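Local atomic coordinates of cytochrome P450 (CYP102L1) (Mycobacterium phage Adler, PDB entry 6N6Q), a protein that probably acts as a haem-dependent monooxygenase of the cytochrome P450 superfamily, encoded by a mycobacterial phage. Residues Glu66-Ile71 against Pro406-Pro411; Gly38-Gly43 against Leu375-Thr380. All blocks are in the same frame, centred on the assembly; numbering follows the deposited sequence.

Contact 1: Glu66-Ile71 against Pro406-Pro411; sequences ELIEEI and PHIYKP. With HEM (protoporphyrin IX containing Fe), chain E.
Glu66 and Pro406 bring the two backbones closest, their CA atoms 6.6 Å apart, and Glu69 faces Ile408 across a slightly wider gap, CA to CA 7.5 Å. Glu66-Ile71 is a helical segment, while Pro406-Pro411 is an irregular chain that leads into the cysteine-ligand loop of the cytochrome P450 fold, ahead of helix 422-439. No hydrogen bond joins the two; the contact is made by side chains. At its buried centre, Ile68 and Ile408 meet through their branches. CG2 of Ile68 lies 3.7 Å from CD1 of Ile408 and about as close to its CG1, so one methyl presses against the outer arm of the other residue. Ile68 CG1 lies beside the backbone N (chi1 -76°), which leaves CG2 anti to that N and in contact with Ile408. The outer arm of Ile408 also brings CD1 to 4.1 Å from Glu69 N. Both isoleucines rest on Ala378 of helix 375-379, and Ile68 touches Val373 of strand 370-374, so the pair packs where helix, loop and sheet meet. Further along the loop, Pro411 belongs to the haem pocket, its O 3.5 Å from the haem methyl CMB. Toward solvent, the contact ends at Glu66: its chain bends at chi2 (86°) and lays the carboxylate beside the proline ring, with OE2 3.4 Å from Pro406 CB and 3.5 Å from Pro406 CG.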
loop_
_atom_site.group_PDB
_atom_site.type_symbol
_atom_site.label_atom_id
_atom_site.label_comp_id
_atom_site.label_asym_id
_atom_site.label_seq_id
_atom_site.Cartn_x
_atom_site.Cartn_y
_atom_site.Cartn_z
ATOM N N GLU A 66 -13.003 -18.648 -9.645
ATOM C CA GLU A 66 -13.902 -18.385 -10.767
ATOM C C GLU A 66 -14.873 -17.255 -10.450
ATOM O O GLU A 66 -15.220 -16.461 -11.334
ATOM C CB GLU A 66 -14.669 -19.653 -11.145
ATOM C CG GLU A 66 -13.841 -20.705 -11.867
ATOM C CD GLU A 66 -13.113 -21.631 -10.914
ATOM O OE1 GLU A 66 -13.225 -21.430 -9.684
ATOM O OE2 GLU A 66 -12.434 -22.562 -11.396
ATOM N N LEU A 67 -15.329 -17.168 -9.200
ATOM C CA LEU A 67 -16.268 -16.113 -8.833
ATOM C C LEU A 67 -15.600 -14.744 -8.843
ATOM O O LEU A 67 -16.193 -13.764 -9.311
ATOM C CB LEU A 67 -16.874 -16.404 -7.460
ATOM C CG LEU A 67 -17.893 -17.542 -7.388
ATOM C CD1 LEU A 67 -18.257 -17.841 -5.944
ATOM C CD2 LEU A 67 -19.132 -17.189 -8.189
ATOM N N ILE A 68 -14.365 -14.656 -8.341
ATOM C CA ILE A 68 -13.694 -13.363 -8.237
ATOM C C ILE A 68 -13.432 -12.775 -9.618
ATOM O O ILE A 68 -13.649 -11.578 -9.846
ATOM C CB ILE A 68 -12.395 -13.497 -7.421
ATOM C CG1 ILE A 68 -12.711 -13.611 -5.930
ATOM C CG2 ILE A 68 -11.471 -12.317 -7.678
ATOM C CD1 ILE A 68 -11.489 -13.782 -5.063
ATOM N N GLU A 69 -12.968 -13.597 -10.564
ATOM C CA GLU A 69 -12.685 -13.079 -11.898
ATOM C C GLU A 69 -13.946 -12.611 -12.614
ATOM O O GLU A 69 -13.857 -11.750 -13.495
ATOM C CB GLU A 69 -11.948 -14.128 -12.736
ATOM C CG GLU A 69 -12.609 -15.487 -12.800
ATOM C CD GLU A 69 -11.696 -16.544 -13.399
ATOM O OE1 GLU A 69 -10.547 -16.202 -13.754
ATOM O OE2 GLU A 69 -12.121 -17.714 -13.513
ATOM N N GLU A 70 -15.113 -13.149 -12.252
ATOM C CA GLU A 70 -16.364 -12.570 -12.732
ATOM C C GLU A 70 -16.618 -11.213 -12.088
ATOM O O GLU A 70 -17.106 -10.287 -12.746
ATOM C CB GLU A 70 -17.529 -13.519 -12.453
ATOM C CG GLU A 70 -17.600 -14.720 -13.381
ATOM C CD GLU A 70 -18.698 -15.692 -12.988
ATOM O OE1 GLU A 70 -18.549 -16.373 -11.951
ATOM O OE2 GLU A 70 -19.714 -15.766 -13.708
ATOM N N ILE A 71 -16.291 -11.080 -10.800
ATOM C CA ILE A 71 -16.439 -9.803 -10.110
ATOM C C ILE A 71 -15.487 -8.764 -10.686
ATOM O O ILE A 71 -15.814 -7.572 -10.746
ATOM C CB ILE A 71 -16.227 -9.996 -8.594
ATOM C CG1 ILE A 71 -17.264 -10.965 -8.027
ATOM C CG2 ILE A 71 -16.306 -8.672 -7.858
ATOM C CD1 ILE A 71 -18.674 -10.418 -8.030
ATOM N N PRO A 406 -7.154 -21.746 -12.914
ATOM C CA PRO A 406 -7.918 -20.671 -12.265
ATOM C C PRO A 406 -7.344 -20.268 -10.915
ATOM O O PRO A 406 -7.452 -21.013 -9.935
ATOM C CB PRO A 406 -9.321 -21.276 -12.115
ATOM C CG PRO A 406 -9.368 -22.401 -13.102
ATOM C CD PRO A 406 -7.975 -22.945 -13.146
ATOM N N HIS A 407 -6.735 -19.086 -10.855
ATOM C CA HIS A 407 -6.185 -18.563 -9.613
ATOM C C HIS A 407 -6.164 -17.045 -9.691
ATOM O O HIS A 407 -6.059 -16.467 -10.776
ATOM C CB HIS A 407 -4.778 -19.106 -9.342
ATOM C CG HIS A 407 -3.742 -18.597 -10.294
ATOM N ND1 HIS A 407 -3.572 -19.119 -11.558
ATOM C CD2 HIS A 407 -2.822 -17.612 -10.167
ATOM C CE1 HIS A 407 -2.591 -18.477 -12.169
ATOM N NE2 HIS A 407 -2.120 -17.557 -11.346
ATOM N N ILE A 408 -6.265 -16.404 -8.530
ATOM C CA ILE A 408 -6.339 -14.951 -8.430
ATOM C C ILE A 408 -5.041 -14.432 -7.830
ATOM O O ILE A 408 -4.554 -14.965 -6.826
ATOM C CB ILE A 408 -7.548 -14.505 -7.589
ATOM C CG1 ILE A 408 -8.853 -14.906 -8.279
ATOM C CG2 ILE A 408 -7.509 -13.001 -7.345
ATOM C CD1 ILE A 408 -9.029 -14.296 -9.653
ATOM N N TYR A 409 -4.478 -13.393 -8.453
ATOM C CA TYR A 409 -3.328 -12.681 -7.895
ATOM C C TYR A 409 -3.439 -11.223 -8.348
ATOM O O TYR A 409 -2.897 -10.841 -9.388
ATOM C CB TYR A 409 -2.008 -13.303 -8.325
ATOM C CG TYR A 409 -0.807 -12.581 -7.762
ATOM C CD1 TYR A 409 -0.484 -12.682 -6.416
ATOM C CD2 TYR A 409 -0.003 -11.792 -8.574
ATOM C CE1 TYR A 409 0.608 -12.018 -5.894
ATOM C CE2 TYR A 409 1.094 -11.126 -8.061
ATOM C CZ TYR A 409 1.394 -11.242 -6.721
ATOM O OH TYR A 409 2.484 -10.581 -6.200
ATOM N N LYS A 410 -4.147 -10.420 -7.557
ATOM C CA LYS A 410 -4.380 -9.009 -7.863
ATOM C C LYS A 410 -4.066 -8.152 -6.642
ATOM O O LYS A 410 -4.957 -7.509 -6.076
ATOM C CB LYS A 410 -5.822 -8.788 -8.322
ATOM C CG LYS A 410 -6.201 -9.542 -9.582
ATOM C CD LYS A 410 -5.418 -9.038 -10.783
ATOM C CE LYS A 410 -5.884 -9.716 -12.060
ATOM N NZ LYS A 410 -5.301 -9.084 -13.272
ATOM N N PRO A 411 -2.797 -8.103 -6.219
ATOM C CA PRO A 411 -2.456 -7.286 -5.042
ATOM C C PRO A 411 -2.628 -5.793 -5.268
ATOM O O PRO A 411 -2.653 -5.037 -4.289
ATOM C CB PRO A 411 -0.989 -7.645 -4.775
ATOM C CG PRO A 411 -0.465 -8.064 -6.104
ATOM C CD PRO A 411 -1.607 -8.753 -6.799
HETATM C CHA HEM E . -5.272 1.979 -5.362
HETATM C CHB HEM E . -2.594 -1.532 -3.331
HETATM C CHC HEM E . 1.268 1.425 -3.317
HETATM C CHD HEM E . -1.610 5.112 -4.637
HETATM C C1A HEM E . -4.893 0.756 -4.842
HETATM C C2A HEM E . -5.710 -0.440 -4.742
HETATM C C3A HEM E . -4.973 -1.401 -4.183
HETATM C C4A HEM E . -3.656 -0.862 -3.906
HETATM C CMA HEM E . -5.450 -2.837 -3.885
HETATM C CAA HEM E . -7.180 -0.589 -5.188
HETATM C CBA HEM E . -8.082 -0.131 -4.046
HETATM C CGA HEM E . -9.528 -0.423 -4.357
HETATM O O1A HEM E . -9.807 -1.086 -5.390
HETATM O O2A HEM E . -10.405 0.008 -3.566
HETATM C C1B HEM E . -1.302 -1.059 -3.205
HETATM C C2B HEM E . -0.146 -1.838 -2.808
HETATM C C3B HEM E . 0.928 -1.023 -2.803
HETATM C C4B HEM E . 0.476 0.300 -3.196
HETATM C CMB HEM E . -0.219 -3.345 -2.469
HETATM C CAB HEM E . 2.409 -1.327 -2.457
HETATM C CBB HEM E . 2.880 -2.516 -2.058
HETATM C C1C HEM E . 0.849 2.683 -3.699
HETATM C C2C HEM E . 1.684 3.850 -3.903
HETATM C C3C HEM E . 0.907 4.872 -4.265
HETATM C C4C HEM E . -0.471 4.396 -4.310
HETATM C CMC HEM E . 3.217 3.919 -3.730
HETATM C CAC HEM E . 1.457 6.288 -4.567
HETATM C CBC HEM E . 0.680 7.301 -4.961
HETATM C C1D HEM E . -2.850 4.593 -4.960
HETATM C C2D HEM E . -4.001 5.341 -5.432
HETATM C C3D HEM E . -5.006 4.480 -5.632
HETATM C C4D HEM E . -4.537 3.149 -5.296
HETATM C CMD HEM E . -4.056 6.868 -5.660
HETATM C CAD HEM E . -6.424 4.836 -6.135
HETATM C CBD HEM E . -6.435 4.901 -7.659
HETATM C CGD HEM E . -7.837 5.155 -8.157
HETATM O O1D HEM E . -7.986 5.789 -9.235
HETATM O O2D HEM E . -8.808 4.730 -7.478
HETATM N NA HEM E . -3.649 0.456 -4.320
HETATM N NB HEM E . -0.884 0.237 -3.433
HETATM N NC HEM E . -0.456 3.058 -3.957
HETATM N ND HEM E . -3.218 3.260 -4.891
HETATM FE FE HEM E . -2.078 1.786 -4.013
#

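Contact 2: Gly38-Gly43 against Leu375-Thr380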
loop_
_atom_site.group_PDB
_atom_site.type_symbol
_atom_site.label_atom_id
_atom_site.label_comp_id
_atom_site.label_asym_id
_atom_site.label_seq_id
_atom_site.Cartn_x
_atom_site.Cartn_y
_atom_site.Cartn_z
ATOM N N GLY A 38 -10.080 -13.529 9.720
ATOM C CA GLY A 38 -11.237 -14.284 10.171
ATOM C C GLY A 38 -12.146 -14.684 9.026
ATOM O O GLY A 38 -12.699 -15.788 9.014
ATOM N N LEU A 39 -12.294 -13.800 8.035
ATOM C CA LEU A 39 -13.099 -14.128 6.864
ATOM C C LEU A 39 -12.471 -15.248 6.050
ATOM O O LEU A 39 -13.191 -16.072 5.476
ATOM C CB LEU A 39 -13.295 -12.886 5.994
ATOM C CG LEU A 39 -14.091 -11.739 6.616
ATOM C CD1 LEU A 39 -14.101 -10.519 5.699
ATOM C CD2 LEU A 39 -15.508 -12.186 6.930
ATOM N N THR A 40 -11.138 -15.298 5.993
ATOM C CA THR A 40 -10.462 -16.362 5.257
ATOM C C THR A 40 -10.725 -17.720 5.894
ATOM O O THR A 40 -11.030 -18.695 5.197
ATOM C CB THR A 40 -8.960 -16.076 5.186
ATOM O OG1 THR A 40 -8.734 -14.886 4.420
ATOM C CG2 THR A 40 -8.216 -17.237 4.539
ATOM N N ARG A 41 -10.610 -17.805 7.223
ATOM C CA ARG A 41 -10.947 -19.046 7.913
ATOM C C ARG A 41 -12.423 -19.379 7.745
ATOM O O ARG A 41 -12.792 -20.546 7.572
ATOM C CB ARG A 41 -10.584 -18.943 9.395
ATOM C CG ARG A 41 -9.116 -18.654 9.656
ATOM C CD ARG A 41 -8.760 -18.857 11.120
ATOM N NE ARG A 41 -7.347 -18.592 11.381
ATOM C CZ ARG A 41 -6.368 -19.465 11.163
ATOM N NH1 ARG A 41 -6.645 -20.667 10.675
ATOM N NH2 ARG A 41 -5.112 -19.136 11.429
ATOM N N GLU A 42 -13.283 -18.359 7.787
ATOM C CA GLU A 42 -14.709 -18.568 7.562
ATOM C C GLU A 42 -14.993 -19.029 6.138
ATOM O O GLU A 42 -15.918 -19.820 5.916
ATOM C CB GLU A 42 -15.471 -17.277 7.875
ATOM C CG GLU A 42 -16.894 -17.207 7.335
ATOM C CD GLU A 42 -17.828 -18.202 7.990
ATOM O OE1 GLU A 42 -18.919 -18.451 7.435
ATOM O OE2 GLU A 42 -17.472 -18.735 9.059
ATOM N N GLY A 43 -14.201 -18.569 5.168
ATOM C CA GLY A 43 -14.453 -18.904 3.777
ATOM C C GLY A 43 -14.200 -20.353 3.423
ATOM O O GLY A 43 -14.727 -20.831 2.411
ATOM N N LEU A 375 -8.675 -10.866 -1.080
ATOM C CA LEU A 375 -7.427 -11.237 -1.743
ATOM C C LEU A 375 -6.594 -12.173 -0.879
ATOM O O LEU A 375 -5.963 -13.102 -1.397
ATOM C CB LEU A 375 -6.619 -9.987 -2.093
ATOM C CG LEU A 375 -7.134 -9.116 -3.237
ATOM C CD1 LEU A 375 -6.371 -7.807 -3.272
ATOM C CD2 LEU A 375 -7.002 -9.852 -4.560
ATOM N N HIS A 376 -6.573 -11.942 0.436
ATOM C CA HIS A 376 -5.782 -12.791 1.322
ATOM C C HIS A 376 -6.236 -14.241 1.247
ATOM O O HIS A 376 -5.409 -15.161 1.269
ATOM C CB HIS A 376 -5.865 -12.282 2.759
ATOM C CG HIS A 376 -5.299 -13.235 3.765
ATOM N ND1 HIS A 376 -6.073 -13.853 4.723
ATOM C CD2 HIS A 376 -4.036 -13.688 3.952
ATOM C CE1 HIS A 376 -5.310 -14.639 5.463
ATOM N NE2 HIS A 376 -4.070 -14.557 5.016
ATOM N N ALA A 377 -7.546 -14.468 1.154
ATOM C CA ALA A 377 -8.038 -15.831 0.998
ATOM C C ALA A 377 -7.784 -16.347 -0.412
ATOM O O ALA A 377 -7.449 -17.523 -0.598
ATOM C CB ALA A 377 -9.527 -15.891 1.336
ATOM N N ALA A 378 -7.927 -15.479 -1.416
ATOM C CA ALA A 378 -7.732 -15.905 -2.798
ATOM C C ALA A 378 -6.262 -16.172 -3.099
ATOM O O ALA A 378 -5.935 -17.090 -3.861
ATOM C CB ALA A 378 -8.294 -14.852 -3.753
ATOM N N HIS A 379 -5.360 -15.383 -2.513
ATOM C CA HIS A 379 -3.937 -15.581 -2.768
ATOM C C HIS A 379 -3.409 -16.832 -2.081
ATOM O O HIS A 379 -2.455 -17.448 -2.567
ATOM C CB HIS A 379 -3.147 -14.356 -2.316
ATOM C CG HIS A 379 -3.336 -13.157 -3.190
ATOM N ND1 HIS A 379 -2.683 -11.964 -2.967
ATOM C CD2 HIS A 379 -4.103 -12.967 -4.290
ATOM C CE1 HIS A 379 -3.039 -11.091 -3.893
ATOM N NE2 HIS A 379 -3.899 -11.674 -4.707
ATOM N N THR A 380 -4.004 -17.218 -0.953
ATOM C CA THR A 380 -3.637 -18.438 -0.250
ATOM C C THR A 380 -4.607 -19.579 -0.530
ATOM O O THR A 380 -4.571 -20.599 0.167
ATOM C CB THR A 380 -3.556 -18.175 1.256
ATOM O OG1 THR A 380 -4.856 -17.841 1.756
ATOM C CG2 THR A 380 -2.603 -17.025 1.541
#
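Thr40 OG1 is gripped from two sequence-distant parts of the chain: it shares a 2.9 Å hydrogen bond with His376 ND1 and is also bonded to Val36 O, one turn back in its own helix. Asn374 ND2 adds a weak bond. The hydroxyl reaches its own helix because OG1 sits beside the backbone N (chi1 -65°); the same torsion places the methyl CG2 3.7 Å from Ala377 CB. The hydroxyl itself comes to 3.3 Å from that CB, so Ala377 packs under both branches of the threonine, and the CA atoms of Thr40 and Ala377 are 4.9 Å apart. The two side chains of Thr40 and His376 cross at about a right angle, and His376 offers ND1 to the buried hydroxyl, while its ring also meets Trp342 with planes about 20° apart. Thr380, just past the end of the helix, turns its OG1 back to His376 O at 2.8 Å, in the carbonyl plane. This mixed contact joins helix 35-43 to helix 375-379, which directly follows strand 370-374 in the mixed beta sheet of the P450 fold; on another side of helix 35-43, Leu39 and Glu42 pack against edge strand 49-53.

The two contacts lie with centres about 13 Å apart on the same side of the molecule, and they touch: Lys410 N of contact 1 reaches His379 NE2 of contact 2 at 3.1 Å, a probable hydrogen bond. Along the chain their segments alternate, in the order 38-43, 66-71, 375-380, 406-411, so each joins an N-terminal helix to a late part of the sequence. Helix 375-379 is common ground: contact 2 is built on it, and the isoleucines of contact 1 rest on its Ala378. Together they pack the N-terminal helices around the end of strand 370-374 and the loop that continues to the haem pocket.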